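Local coordinates for protein MNMC2 (Aquifex aeolicus, PDB 3VYW) that binds S-adenosylmethionine and works as a tRNA methyltransferase in modifying the wobble uridine, without the oxidase domain to which such enzymes are usually fused, at residues Gly108-Trp119 with Leu143-Leu154. Residues are numbered along the deposited sequence; the frame is centred on the assembly and turned at random.
Sequences GYNLAVALKHLW and LPEPYREIHEFL. With SAM (S-adenosylmethionine), chain E.
Leu143 sets its CD2 methyl over the centre of one face of the Tyr109 ring, 3.5 Å from CZ, a CH-pi contact, while His151 CE1 meets the ring's edge. With planes at 71°, Tyr109 turns that edge toward the imidazole face in an offset edge-to-face pair; the imidazole gives NE2 to Leu107 and carries Leu143 CD1 off-centre over a face. Placing CG beside the backbone N (chi1 -77°) brings the ring under Leu143, and OH is hydrogen-bonded to the backbone O of Lys56. With an alanine here, Leu143 CD2 and the His151 face would probably lose their aromatic partner, and Lys56 O its hydroxyl. His117 NE2 and Tyr147 OH meet in a nearly straight hydrogen bond of 3.1 Å, their rings rim to rim; the bent Lys116 side chain runs at about a right angle to that of Tyr147, CD touching CE2, and NZ donates to Pro146 O at 3.0 Å. Small Ala112 is consistent with the 8.7 Å approach of helix-segment axes 109-119 and 148-154, at 119°. Tyr109 N binds SAM O at 3.2 Å and Asn110 N, weakly, SAM OXT: the carboxylate sits at the N-terminus of the helix following strand 97-103 and a glycine-rich turn ending in N-cap Gly108, as in Rossmann-fold methyltransferases.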
loop_
_atom_site.group_PDB
_atom_site.type_symbol
_atom_site.label_atom_id
_atom_site.label_comp_id
_atom_site.label_asym_id
_atom_site.label_seq_id
_atom_site.Cartn_x
_atom_site.Cartn_y
_atom_site.Cartn_z
ATOM N N GLY A 108 11.977 -3.699 3.203
ATOM C CA GLY A 108 12.421 -2.607 4.011
ATOM C C GLY A 108 13.011 -1.439 3.288
ATOM O O GLY A 108 13.633 -0.637 3.888
ATOM N N TYR A 109 12.812 -1.378 1.989
ATOM C CA TYR A 109 13.390 -0.360 1.145
ATOM C C TYR A 109 12.955 1.051 1.408
ATOM O O TYR A 109 13.759 1.913 1.455
ATOM C CB TYR A 109 13.065 -0.663 -0.292
ATOM C CG TYR A 109 13.874 -1.742 -0.917
ATOM C CD1 TYR A 109 14.744 -2.514 -0.192
ATOM C CD2 TYR A 109 13.762 -1.994 -2.227
ATOM C CE1 TYR A 109 15.473 -3.498 -0.786
ATOM C CE2 TYR A 109 14.483 -2.973 -2.815
ATOM C CZ TYR A 109 15.338 -3.714 -2.095
ATOM O OH TYR A 109 16.049 -4.673 -2.728
ATOM N N ASN A 110 11.673 1.277 1.558
ATOM C CA ASN A 110 11.188 2.597 1.767
ATOM C C ASN A 110 11.762 3.125 3.035
ATOM O O ASN A 110 12.171 4.231 3.105
ATOM C CB ASN A 110 9.685 2.585 1.954
ATOM C CG ASN A 110 8.913 2.520 0.670
ATOM O OD1 ASN A 110 9.395 2.815 -0.380
ATOM N ND2 ASN A 110 7.697 2.120 0.776
ATOM N N LEU A 111 11.755 2.308 4.059
ATOM C CA LEU A 111 12.237 2.702 5.341
ATOM C C LEU A 111 13.699 3.023 5.347
ATOM O O LEU A 111 14.105 3.958 5.942
ATOM C CB LEU A 111 11.932 1.623 6.354
ATOM C CG LEU A 111 10.468 1.479 6.668
ATOM C CD1 LEU A 111 10.201 0.427 7.701
ATOM C CD2 LEU A 111 9.854 2.784 7.090
ATOM N N ALA A 112 14.487 2.205 4.701
ATOM C CA ALA A 112 15.886 2.436 4.575
ATOM C C ALA A 112 16.214 3.670 3.783
ATOM O O ALA A 112 17.067 4.412 4.147
ATOM C CB ALA A 112 16.541 1.237 3.951
ATOM N N VAL A 113 15.536 3.875 2.682
ATOM C CA VAL A 113 15.759 5.050 1.898
ATOM C C VAL A 113 15.394 6.297 2.658
ATOM O O VAL A 113 16.083 7.259 2.596
ATOM C CB VAL A 113 15.045 4.954 0.558
ATOM C CG1 VAL A 113 15.009 6.280 -0.134
ATOM C CG2 VAL A 113 15.744 3.945 -0.296
ATOM N N ALA A 114 14.313 6.262 3.388
ATOM C CA ALA A 114 13.941 7.385 4.177
ATOM C C ALA A 114 14.946 7.709 5.249
ATOM O O ALA A 114 15.298 8.834 5.430
ATOM C CB ALA A 114 12.596 7.126 4.801
ATOM N N LEU A 115 15.394 6.712 5.972
ATOM C CA LEU A 115 16.314 6.919 7.057
ATOM C C LEU A 115 17.621 7.480 6.601
ATOM O O LEU A 115 18.213 8.240 7.280
ATOM C CB LEU A 115 16.526 5.663 7.861
ATOM C CG LEU A 115 15.413 5.124 8.714
ATOM C CD1 LEU A 115 15.838 3.793 9.258
ATOM C CD2 LEU A 115 15.052 6.043 9.834
ATOM N N LYS A 116 18.098 7.100 5.448
ATOM C CA LYS A 116 19.302 7.718 4.977
ATOM C C LYS A 116 19.162 9.207 4.741
ATOM O O LYS A 116 19.991 9.974 5.130
ATOM C CB LYS A 116 19.750 7.054 3.699
ATOM C CG LYS A 116 21.210 7.266 3.417
ATOM C CD LYS A 116 21.470 7.419 1.946
ATOM C CE LYS A 116 22.844 7.976 1.712
ATOM N NZ LYS A 116 23.888 7.156 2.352
ATOM N N HIS A 117 18.120 9.607 4.058
ATOM C CA HIS A 117 17.812 10.985 3.899
ATOM C C HIS A 117 17.429 11.686 5.132
ATOM O O HIS A 117 17.821 12.798 5.342
ATOM C CB HIS A 117 16.778 11.148 2.830
ATOM C CG HIS A 117 17.243 10.654 1.522
ATOM N ND1 HIS A 117 17.595 11.453 0.553
ATOM C CD2 HIS A 117 17.498 9.388 1.091
ATOM C CE1 HIS A 117 18.016 10.738 -0.469
ATOM N NE2 HIS A 117 17.953 9.474 -0.132
ATOM N N LEU A 118 16.649 11.078 5.980
ATOM C CA LEU A 118 16.240 11.804 7.135
ATOM C C LEU A 118 17.435 12.161 7.956
ATOM O O LEU A 118 17.535 13.245 8.450
ATOM C CB LEU A 118 15.357 10.945 7.995
ATOM C CG LEU A 118 13.935 10.830 7.553
ATOM C CD1 LEU A 118 13.268 9.785 8.399
ATOM C CD2 LEU A 118 13.288 12.161 7.773
ATOM N N TRP A 119 18.310 11.203 8.166
ATOM C CA TRP A 119 19.527 11.452 8.865
ATOM C C TRP A 119 20.516 12.349 8.192
ATOM O O TRP A 119 21.243 13.042 8.844
ATOM C CB TRP A 119 20.119 10.190 9.442
ATOM C CG TRP A 119 19.317 9.706 10.598
ATOM C CD1 TRP A 119 18.623 10.454 11.496
ATOM C CD2 TRP A 119 19.069 8.347 10.985
ATOM N NE1 TRP A 119 18.001 9.674 12.389
ATOM C CE2 TRP A 119 18.233 8.405 12.137
ATOM C CE3 TRP A 119 19.460 7.128 10.513
ATOM C CZ2 TRP A 119 17.809 7.284 12.776
ATOM C CZ3 TRP A 119 19.024 6.007 11.164
ATOM C CH2 TRP A 119 18.217 6.085 12.266
ATOM N N LEU A 143 20.222 -3.538 -0.578
ATOM C CA LEU A 143 20.326 -2.383 -1.404
ATOM C C LEU A 143 21.770 -2.094 -1.713
ATOM O O LEU A 143 22.633 -2.303 -0.917
ATOM C CB LEU A 143 19.628 -1.198 -0.745
ATOM C CG LEU A 143 18.101 -1.145 -0.769
ATOM C CD1 LEU A 143 17.585 -0.029 0.085
ATOM C CD2 LEU A 143 17.548 -0.987 -2.146
ATOM N N PRO A 144 22.011 -1.646 -2.920
ATOM C CA PRO A 144 23.328 -1.238 -3.382
ATOM C C PRO A 144 23.727 0.081 -2.788
ATOM O O PRO A 144 22.873 0.787 -2.340
ATOM C CB PRO A 144 23.121 -1.070 -4.864
ATOM C CG PRO A 144 21.698 -0.760 -4.997
ATOM C CD PRO A 144 21.019 -1.592 -3.986
ATOM N N GLU A 145 25.109 0.356 -2.908
ATOM C CA GLU A 145 25.462 1.642 -2.355
ATOM C C GLU A 145 24.918 2.681 -3.273
ATOM O O GLU A 145 24.815 2.473 -4.442
ATOM C CB GLU A 145 26.966 1.809 -2.182
ATOM C CG GLU A 145 27.511 1.544 -0.794
ATOM C CD GLU A 145 26.525 1.748 0.356
ATOM O OE1 GLU A 145 25.275 1.761 0.193
ATOM O OE2 GLU A 145 27.044 1.879 1.488
ATOM N N PRO A 146 24.459 3.754 -2.663
ATOM C CA PRO A 146 24.838 4.159 -1.311
ATOM C C PRO A 146 23.893 3.895 -0.144
ATOM O O PRO A 146 24.020 4.486 0.888
ATOM C CB PRO A 146 24.947 5.647 -1.466
ATOM C CG PRO A 146 23.881 5.950 -2.408
ATOM C CD PRO A 146 23.977 4.888 -3.429
ATOM N N TYR A 147 22.954 3.014 -0.335
ATOM C CA TYR A 147 21.974 2.605 0.629
ATOM C C TYR A 147 22.215 1.294 1.317
ATOM O O TYR A 147 21.408 0.881 2.076
ATOM C CB TYR A 147 20.609 2.566 -0.022
ATOM C CG TYR A 147 20.199 3.862 -0.575
ATOM C CD1 TYR A 147 20.480 4.192 -1.869
ATOM C CD2 TYR A 147 19.525 4.766 0.184
ATOM C CE1 TYR A 147 20.103 5.397 -2.393
ATOM C CE2 TYR A 147 19.147 5.974 -0.335
ATOM C CZ TYR A 147 19.449 6.274 -1.623
ATOM O OH TYR A 147 19.088 7.451 -2.123
ATOM N N ARG A 148 23.304 0.624 1.030
ATOM C CA ARG A 148 23.581 -0.652 1.649
ATOM C C ARG A 148 23.820 -0.667 3.125
ATOM O O ARG A 148 23.435 -1.574 3.776
ATOM C CB ARG A 148 24.762 -1.315 1.019
ATOM C CG ARG A 148 25.486 -2.131 2.040
ATOM C CD ARG A 148 26.615 -2.908 1.441
ATOM N NE ARG A 148 26.146 -3.538 0.236
ATOM C CZ ARG A 148 26.809 -3.563 -0.906
ATOM N NH1 ARG A 148 28.005 -3.006 -0.997
ATOM N NH2 ARG A 148 26.273 -4.153 -1.956
ATOM N N GLU A 149 24.522 0.316 3.636
ATOM C CA GLU A 149 24.835 0.389 5.046
ATOM C C GLU A 149 23.625 0.578 5.896
ATOM O O GLU A 149 23.479 -0.006 6.946
ATOM C CB GLU A 149 25.706 1.582 5.284
ATOM C CG GLU A 149 27.009 1.261 5.923
ATOM C CD GLU A 149 27.987 0.681 4.945
ATOM O OE1 GLU A 149 28.845 1.422 4.443
ATOM O OE2 GLU A 149 27.909 -0.524 4.686
ATOM N N ILE A 150 22.798 1.490 5.444
ATOM C CA ILE A 150 21.548 1.836 6.060
ATOM C C ILE A 150 20.541 0.720 6.003
ATOM O O ILE A 150 19.791 0.536 6.908
ATOM C CB ILE A 150 21.002 3.106 5.433
ATOM C CG1 ILE A 150 19.974 3.730 6.327
ATOM C CG2 ILE A 150 20.386 2.817 4.103
ATOM C CD1 ILE A 150 20.379 3.749 7.763
ATOM N N HIS A 151 20.493 0.008 4.901
ATOM C CA HIS A 151 19.612 -1.109 4.811
ATOM C C HIS A 151 19.917 -2.246 5.738
ATOM O O HIS A 151 19.033 -2.815 6.337
ATOM C CB HIS A 151 19.551 -1.582 3.386
ATOM C CG HIS A 151 18.388 -2.462 3.106
ATOM N ND1 HIS A 151 18.433 -3.449 2.242
ATOM C CD2 HIS A 151 17.134 -2.474 3.632
ATOM C CE1 HIS A 151 17.272 -4.051 2.209
ATOM N NE2 HIS A 151 16.480 -3.455 3.062
ATOM N N GLU A 152 21.181 -2.600 5.836
ATOM C CA GLU A 152 21.647 -3.626 6.727
ATOM C C GLU A 152 21.422 -3.236 8.146
ATOM O O GLU A 152 21.117 -4.038 8.964
ATOM C CB GLU A 152 23.104 -3.961 6.475
ATOM C CG GLU A 152 23.306 -4.753 5.203
ATOM C CD GLU A 152 24.716 -5.204 5.001
ATOM O OE1 GLU A 152 25.269 -4.992 3.913
ATOM O OE2 GLU A 152 25.254 -5.796 5.933
ATOM N N PHE A 153 21.570 -1.970 8.426
ATOM C CA PHE A 153 21.322 -1.455 9.733
ATOM C C PHE A 153 19.889 -1.626 10.162
ATOM O O PHE A 153 19.635 -1.974 11.273
ATOM C CB PHE A 153 21.745 -0.005 9.732
ATOM C CG PHE A 153 21.278 0.793 10.893
ATOM C CD1 PHE A 153 22.131 1.103 11.888
ATOM C CD2 PHE A 153 20.019 1.305 10.937
ATOM C CE1 PHE A 153 21.729 1.867 12.934
ATOM C CE2 PHE A 153 19.603 2.056 11.980
ATOM C CZ PHE A 153 20.462 2.349 12.976
ATOM N N LEU A 154 18.950 -1.353 9.278
ATOM C CA LEU A 154 17.555 -1.585 9.538
ATOM C C LEU A 154 17.213 -3.033 9.710
ATOM O O LEU A 154 16.447 -3.391 10.531
ATOM C CB LEU A 154 16.712 -1.004 8.428
ATOM C CG LEU A 154 15.216 -1.203 8.521
ATOM C CD1 LEU A 154 14.666 -0.388 9.646
ATOM C CD2 LEU A 154 14.566 -0.777 7.246
HETATM N N SAM E . 7.249 -1.790 1.323
HETATM C CA SAM E . 8.069 -2.852 0.878
HETATM C C SAM E . 9.389 -2.224 0.658
HETATM O O SAM E . 10.395 -2.859 0.457
HETATM O OXT SAM E . 9.459 -1.033 0.730
HETATM C CB SAM E . 7.332 -3.455 -0.298
HETATM C CG SAM E . 6.220 -4.338 0.278
HETATM S SD SAM E . 5.229 -5.110 -0.780
HETATM C CE SAM E . 4.717 -4.032 -1.889
HETATM C "C5'" SAM E . 3.859 -5.665 -0.029
HETATM C "C4'" SAM E . 4.022 -6.196 1.401
HETATM O "O4'" SAM E . 2.774 -6.157 2.065
HETATM C "C3'" SAM E . 4.456 -7.643 1.489
HETATM O "O3'" SAM E . 5.408 -7.793 2.518
HETATM C "C2'" SAM E . 3.209 -8.378 1.895
HETATM O "O2'" SAM E . 3.530 -9.525 2.632
HETATM C "C1'" SAM E . 2.520 -7.366 2.749
HETATM N N9 SAM E . 1.081 -7.619 2.975
HETATM C C8 SAM E . 0.162 -7.925 2.091
HETATM N N7 SAM E . -1.029 -8.063 2.640
HETATM C C5 SAM E . -0.895 -7.848 3.915
HETATM C C6 SAM E . -1.772 -7.836 5.078
HETATM N N6 SAM E . -3.065 -8.093 4.991
HETATM N N1 SAM E . -1.241 -7.563 6.235
HETATM C C2 SAM E . 0.024 -7.294 6.364
HETATM N N3 SAM E . 0.859 -7.302 5.369
HETATM C C4 SAM E . 0.484 -7.566 4.134
#